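Side-chain contact in A rubisco-like protein (Burkholderia fungorum, PDB 3NWR), which is a rubisco-like protein, related to the rubisco large chain, and is probably an enzyme of the lyase class: residues 172-176 with 177-181. Sequence-based numbering, arbitrary orientation.
Sequences VGLSA and AETAA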
loop_
_atom_site.group_PDB
_atom_site.type_symbol
_atom_site.label_atom_id
_atom_site.label_comp_id
_atom_site.label_asym_id
_atom_site.label_seq_id
_atom_site.Cartn_x
_atom_site.Cartn_y
_atom_site.Cartn_z
ATOM N N VAL A 172 9.094 -1.498 21.385
ATOM C CA VAL A 172 10.398 -1.918 20.899
ATOM C C VAL A 172 11.435 -1.380 21.881
ATOM O O VAL A 172 11.216 -0.345 22.508
ATOM C CB VAL A 172 10.651 -1.408 19.446
ATOM C CG1 VAL A 172 10.721 0.138 19.382
ATOM C CG2 VAL A 172 11.899 -2.048 18.862
ATOM N N GLY A 173 12.543 -2.092 22.047
ATOM C CA GLY A 173 13.601 -1.611 22.924
ATOM C C GLY A 173 14.049 -2.595 23.986
ATOM O O GLY A 173 15.178 -2.511 24.474
ATOM N N LEU A 174 13.166 -3.512 24.377
ATOM C CA LEU A 174 13.563 -4.593 25.274
ATOM C C LEU A 174 14.568 -5.512 24.604
ATOM O O LEU A 174 14.545 -5.711 23.389
ATOM C CB LEU A 174 12.358 -5.427 25.709
ATOM C CG LEU A 174 11.246 -4.755 26.515
ATOM C CD1 LEU A 174 10.147 -5.763 26.804
ATOM C CD2 LEU A 174 11.782 -4.159 27.812
ATOM N N SER A 175 15.452 -6.095 25.405
ATOM C CA SER A 175 16.336 -7.135 24.896
ATOM C C SER A 175 15.544 -8.426 24.696
ATOM O O SER A 175 14.393 -8.534 25.131
ATOM C CB SER A 175 17.464 -7.390 25.894
ATOM O OG SER A 175 16.951 -8.019 27.053
ATOM N N ALA A 176 16.165 -9.418 24.063
ATOM C CA ALA A 176 15.505 -10.704 23.890
ATOM C C ALA A 176 15.171 -11.313 25.245
ATOM O O ALA A 176 14.073 -11.817 25.447
ATOM C CB ALA A 176 16.362 -11.657 23.059
ATOM N N ALA A 177 16.119 -11.255 26.179
ATOM C CA ALA A 177 15.902 -11.795 27.517
ATOM C C ALA A 177 14.786 -11.059 28.244
ATOM O O ALA A 177 13.950 -11.682 28.899
ATOM C CB ALA A 177 17.202 -11.741 28.337
ATOM N N GLU A 178 14.777 -9.735 28.137
ATOM C CA GLU A 178 13.744 -8.942 28.794
ATOM C C GLU A 178 12.367 -9.255 28.207
ATOM O O GLU A 178 11.372 -9.326 28.927
ATOM C CB GLU A 178 14.055 -7.450 28.690
ATOM C CG GLU A 178 15.223 -6.996 29.566
ATOM C CD GLU A 178 15.658 -5.572 29.275
ATOM O OE1 GLU A 178 15.477 -5.109 28.131
ATOM O OE2 GLU A 178 16.197 -4.915 30.190
ATOM N N THR A 179 12.321 -9.458 26.893
ATOM C CA THR A 179 11.058 -9.777 26.234
ATOM C C THR A 179 10.535 -11.122 26.722
ATOM O O THR A 179 9.354 -11.272 27.048
ATOM C CB THR A 179 11.233 -9.828 24.714
ATOM O OG1 THR A 179 11.753 -8.575 24.255
ATOM C CG2 THR A 179 9.887 -10.092 24.016
ATOM N N ALA A 180 11.430 -12.105 26.775
ATOM C CA ALA A 180 11.075 -13.435 27.252
ATOM C C ALA A 180 10.557 -13.419 28.693
ATOM O O ALA A 180 9.576 -14.077 29.003
ATOM C CB ALA A 180 12.273 -14.375 27.124
ATOM N N ALA A 181 11.214 -12.656 29.561
ATOM C CA ALA A 181 10.786 -12.548 30.957
ATOM C C ALA A 181 9.393 -11.936 31.033
ATOM O O ALA A 181 8.547 -12.371 31.818
ATOM C CB ALA A 181 11.778 -11.698 31.754
#
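Ser175 O takes two donors from a single residue, Thr179. The backbone N of Thr179 lies 2.9 Å from Ser175 O and makes the first i to i+4 bond of the helix, while Thr179 OG1 reaches the same Ser175 O at 2.8 Å from the other face of the carbonyl plane, standing 37° out of it. Threonine suits this place because OG1, anti to its own carbonyl carbon (chi1 -57°), points back to the N-cap carbonyl, where its hydroxyl proton is spent on a backbone oxygen, and CG2 is left for nonpolar surroundings; the side chain also packs on Ile168 and Val215. One residue before the helix, Ser175 is the N-cap: its OG accepts from Glu178 N at 3.0 Å, in place of the carbonyl that a preceding turn would have supplied. Glu178 returns the bond, OE1 accepting from Ser175 N at 2.9 Å almost in line with the N-H (173°), although it is met on its anti side. These reciprocal bonds form a capping box at the start of helix 176-189, which follows strand 163-165 in the TIM-barrel catalytic domain of the rubisco family. Serine is short enough for OG to turn in toward the first turn, and glutamate long enough for its extended chain to run back to the N-cap; its negative charge is probably favourable at the positive end of the helix dipole. The Leu174 side chain lies obliquely across those of Glu178 and Thr179, CB 3.5 Å from Thr179 OG1; leucine also offers methyls to nonpolar parts, CD2 toward Glu178 CB and CD1 toward Thr179 CA. Gly173 takes up a positive phi, which glycine, lacking a CB, adopts without strain. The small methyls of Ala176 and Ala180 allow close approach to helix 208-226, and Arg56 of the second subunit makes a weak, long ion pair with Glu178.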